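Local structure of UL37 (Suid herpesvirus 1, 4K70) at residues R444-A452 against S463-L473. The protein is a herpesvirus inner tegument protein, here its N-terminal half, and probably takes part in controlling the trafficking of viral particles in the cell. Numbering follows the deposited sequence.
Sequences RAALLREVA and SAAREALNTWL
Val451 and Leu469 form the tight inner part of this contact. Val451 CG2 meets Leu469 CD1 at 3.7 Å, and the two side chains run alongside each other, pointing opposite ways. Leu447 CD2 lies crosswise against Leu469 CD2 and also reaches Leu473 CD1 at 4.0 Å. Val451 CG1, anti to the backbone N (chi1 173°), turns to the start of helix 464-481 and touches Arg466 CB and Ser463 OG. Ser463 is the N-cap there: its OG accepts from Arg466 N at 3.1 Å. Phe31 of helix 20-32 and Trp78 of helix 63-78 pack on Leu469 and Leu473 and help bury this side.

The other side is more polar and more open to solvent, where Arg444 is exposed. The extended chain of Arg444 lays CG against Leu473 CD1 at 3.5 Å. Its NE gives only a weak hydrogen bond to Asn470 OD1 (3.4 Å, 128° at the hydrogen). A water bridges the same NE, weakly, to Asn470 O. Leu448 CD1 sits over the centre of the Arg444 guanidinium, while Leu448 CD2 lies over one face of the Arg466 guanidinium. The Arg466 chain bends before its guanidinium, and Ala452 CB meets the edge of the group, 3.4 Å from Arg466 NH2. Glu455 holds this arginine from outside the two segments, by a salt bridge to NE, and also bonds Ser463 OG.

The axes of the two segments come within 10.0 Å, at 168°. Consecutive helices 438-458 and 464-481 thus form an antiparallel helical hairpin, packed into the helical bundle at one end of this alpha-helical, strand-free half of UL37.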
loop_
_atom_site.group_PDB
_atom_site.type_symbol
_atom_site.label_atom_id
_atom_site.label_comp_id
_atom_site.label_asym_id
_atom_site.label_seq_id
_atom_site.Cartn_x
_atom_site.Cartn_y
_atom_site.Cartn_z
ATOM N N ARG A 444 9.024 -6.198 -21.899
ATOM C CA ARG A 444 9.104 -7.244 -22.918
ATOM C C ARG A 444 9.628 -6.691 -24.240
ATOM O O ARG A 444 10.501 -7.296 -24.869
ATOM C CB ARG A 444 7.732 -7.901 -23.120
ATOM C CG ARG A 444 7.670 -8.912 -24.262
ATOM C CD ARG A 444 6.243 -9.394 -24.504
ATOM N NE ARG A 444 6.161 -10.226 -25.702
ATOM C CZ ARG A 444 5.999 -9.745 -26.933
ATOM N NH1 ARG A 444 5.889 -8.437 -27.125
ATOM N NH2 ARG A 444 5.950 -10.571 -27.970
ATOM N N ALA A 445 9.112 -5.537 -24.658
ATOM C CA ALA A 445 9.608 -4.889 -25.877
ATOM C C ALA A 445 11.119 -4.645 -25.809
ATOM O O ALA A 445 11.831 -4.853 -26.789
ATOM C CB ALA A 445 8.877 -3.590 -26.124
ATOM N N ALA A 446 11.599 -4.204 -24.651
ATOM C CA ALA A 446 13.024 -3.968 -24.447
ATOM C C ALA A 446 13.844 -5.255 -24.557
ATOM O O ALA A 446 14.885 -5.273 -25.214
ATOM C CB ALA A 446 13.266 -3.293 -23.110
ATOM N N LEU A 447 13.378 -6.322 -23.912
ATOM C CA LEU A 447 14.069 -7.611 -23.958
ATOM C C LEU A 447 14.125 -8.169 -25.378
ATOM O O LEU A 447 15.160 -8.663 -25.816
ATOM C CB LEU A 447 13.412 -8.625 -23.023
ATOM C CG LEU A 447 14.105 -9.985 -22.844
ATOM C CD1 LEU A 447 15.590 -9.828 -22.600
ATOM C CD2 LEU A 447 13.473 -10.767 -21.708
ATOM N N LEU A 448 13.014 -8.075 -26.102
ATOM C CA LEU A 448 12.958 -8.595 -27.466
ATOM C C LEU A 448 13.825 -7.808 -28.450
ATOM O O LEU A 448 14.270 -8.357 -29.457
ATOM C CB LEU A 448 11.515 -8.654 -27.962
ATOM C CG LEU A 448 10.659 -9.747 -27.330
ATOM C CD1 LEU A 448 9.259 -9.727 -27.930
ATOM C CD2 LEU A 448 11.325 -11.106 -27.520
ATOM N N ARG A 449 14.053 -6.526 -28.172
ATOM C CA ARG A 449 14.984 -5.740 -28.976
ATOM C C ARG A 449 16.398 -6.301 -28.835
ATOM O O ARG A 449 17.169 -6.334 -29.794
ATOM C CB ARG A 449 14.965 -4.261 -28.572
ATOM C CG ARG A 449 13.682 -3.497 -28.972
ATOM C CD ARG A 449 13.897 -1.991 -28.870
ATOM N NE ARG A 449 14.075 -1.532 -27.489
ATOM C CZ ARG A 449 13.074 -1.170 -26.692
ATOM N NH1 ARG A 449 11.824 -1.219 -27.132
ATOM N NH2 ARG A 449 13.316 -0.760 -25.457
ATOM N N GLU A 450 16.743 -6.746 -27.632
ATOM C CA GLU A 450 18.062 -7.331 -27.417
ATOM C C GLU A 450 18.137 -8.713 -28.054
ATOM O O GLU A 450 19.178 -9.100 -28.596
ATOM C CB GLU A 450 18.409 -7.388 -25.927
ATOM C CG GLU A 450 18.458 -6.023 -25.270
ATOM C CD GLU A 450 19.395 -5.059 -25.983
ATOM O OE1 GLU A 450 20.074 -5.468 -26.958
ATOM O OE2 GLU A 450 19.460 -3.883 -25.560
ATOM N N VAL A 451 17.031 -9.449 -27.993
ATOM C CA VAL A 451 16.955 -10.741 -28.655
ATOM C C VAL A 451 17.097 -10.562 -30.168
ATOM O O VAL A 451 17.849 -11.288 -30.820
ATOM C CB VAL A 451 15.650 -11.467 -28.336
ATOM C CG1 VAL A 451 15.529 -12.729 -29.170
ATOM C CG2 VAL A 451 15.588 -11.809 -26.851
ATOM N N ALA A 452 16.392 -9.578 -30.718
ATOM C CA ALA A 452 16.467 -9.297 -32.149
ATOM C C ALA A 452 17.862 -8.837 -32.572
ATOM O O ALA A 452 18.290 -9.109 -33.691
ATOM C CB ALA A 452 15.421 -8.277 -32.553
ATOM N N SER A 463 14.824 -17.245 -33.165
ATOM C CA SER A 463 15.668 -18.022 -32.279
ATOM C C SER A 463 14.835 -18.775 -31.258
ATOM O O SER A 463 13.689 -18.421 -30.991
ATOM C CB SER A 463 16.676 -17.109 -31.574
ATOM O OG SER A 463 16.023 -16.053 -30.891
ATOM N N ALA A 464 15.413 -19.835 -30.709
ATOM C CA ALA A 464 14.803 -20.548 -29.597
ATOM C C ALA A 464 14.775 -19.621 -28.387
ATOM O O ALA A 464 13.880 -19.703 -27.548
ATOM C CB ALA A 464 15.592 -21.806 -29.282
ATOM N N ALA A 465 15.771 -18.742 -28.313
ATOM C CA ALA A 465 15.851 -17.736 -27.264
ATOM C C ALA A 465 14.583 -16.895 -27.248
ATOM O O ALA A 465 13.982 -16.688 -26.202
ATOM C CB ALA A 465 17.072 -16.858 -27.471
ATOM N N ARG A 466 14.178 -16.428 -28.424
ATOM C CA ARG A 466 12.951 -15.658 -28.569
ATOM C C ARG A 466 11.732 -16.414 -28.043
ATOM O O ARG A 466 10.869 -15.840 -27.385
ATOM C CB ARG A 466 12.734 -15.271 -30.032
ATOM C CG ARG A 466 11.420 -14.555 -30.280
ATOM C CD ARG A 466 11.371 -13.970 -31.679
ATOM N NE ARG A 466 12.419 -12.975 -31.900
ATOM C CZ ARG A 466 12.232 -11.660 -31.835
ATOM N NH1 ARG A 466 11.031 -11.168 -31.561
ATOM N NH2 ARG A 466 13.243 -10.832 -32.056
ATOM N N GLU A 467 11.665 -17.705 -28.329
ATOM C CA GLU A 467 10.485 -18.476 -27.969
ATOM C C GLU A 467 10.449 -18.776 -26.477
ATOM O O GLU A 467 9.383 -18.755 -25.855
ATOM C CB GLU A 467 10.434 -19.771 -28.770
ATOM C CG GLU A 467 9.045 -20.361 -28.867
ATOM C CD GLU A 467 9.039 -21.735 -29.506
ATOM O OE1 GLU A 467 9.841 -21.972 -30.444
ATOM O OE2 GLU A 467 8.230 -22.579 -29.063
ATOM N N ALA A 468 11.617 -19.060 -25.902
ATOM C CA ALA A 468 11.716 -19.321 -24.466
ATOM C C ALA A 468 11.349 -18.078 -23.650
ATOM O O ALA A 468 10.507 -18.137 -22.759
ATOM C CB ALA A 468 13.109 -19.793 -24.112
ATOM N N LEU A 469 11.985 -16.955 -23.971
ATOM C CA LEU A 469 11.751 -15.704 -23.256
ATOM C C LEU A 469 10.305 -15.215 -23.381
ATOM O O LEU A 469 9.718 -14.755 -22.397
ATOM C CB LEU A 469 12.755 -14.635 -23.710
ATOM C CG LEU A 469 14.184 -14.932 -23.240
ATOM C CD1 LEU A 469 15.235 -14.052 -23.930
ATOM C CD2 LEU A 469 14.275 -14.799 -21.716
ATOM N N ASN A 470 9.733 -15.325 -24.583
ATOM C CA ASN A 470 8.311 -15.018 -24.805
ATOM C C ASN A 470 7.396 -15.872 -23.942
ATOM O O ASN A 470 6.402 -15.389 -23.404
ATOM C CB ASN A 470 7.925 -15.217 -26.276
ATOM C CG ASN A 470 8.147 -13.976 -27.109
ATOM O OD1 ASN A 470 8.076 -12.858 -26.600
ATOM N ND2 ASN A 470 8.409 -14.162 -28.402
ATOM N N THR A 471 7.730 -17.152 -23.832
ATOM C CA THR A 471 6.957 -18.077 -23.019
ATOM C C THR A 471 7.034 -17.693 -21.545
ATOM O O THR A 471 6.035 -17.736 -20.822
ATOM C CB THR A 471 7.463 -19.517 -23.206
ATOM O OG1 THR A 471 7.249 -19.917 -24.566
ATOM C CG2 THR A 471 6.739 -20.478 -22.270
ATOM N N TRP A 472 8.226 -17.310 -21.107
ATOM C CA TRP A 472 8.432 -16.892 -19.731
ATOM C C TRP A 472 7.668 -15.611 -19.400
ATOM O O TRP A 472 6.965 -15.532 -18.396
ATOM C CB TRP A 472 9.918 -16.682 -19.480
ATOM C CG TRP A 472 10.210 -16.276 -18.089
ATOM C CD1 TRP A 472 9.976 -17.001 -16.957
ATOM C CD2 TRP A 472 10.802 -15.045 -17.666
ATOM N NE1 TRP A 472 10.381 -16.293 -15.851
ATOM C CE2 TRP A 472 10.893 -15.091 -16.257
ATOM C CE3 TRP A 472 11.265 -13.913 -18.339
ATOM C CZ2 TRP A 472 11.430 -14.045 -15.513
ATOM C CZ3 TRP A 472 11.801 -12.879 -17.599
ATOM C CH2 TRP A 472 11.875 -12.950 -16.197
ATOM N N LEU A 473 7.811 -14.609 -20.258
ATOM C CA LEU A 473 7.208 -13.306 -20.019
ATOM C C LEU A 473 5.690 -13.360 -20.079
ATOM O O LEU A 473 5.006 -12.601 -19.387
ATOM C CB LEU A 473 7.708 -12.301 -21.049
ATOM C CG LEU A 473 9.188 -11.933 -21.017
ATOM C CD1 LEU A 473 9.536 -11.098 -22.240
ATOM C CD2 LEU A 473 9.498 -11.175 -19.744
HETATM O O HOH W 1 5.384 -13.154 -24.237
#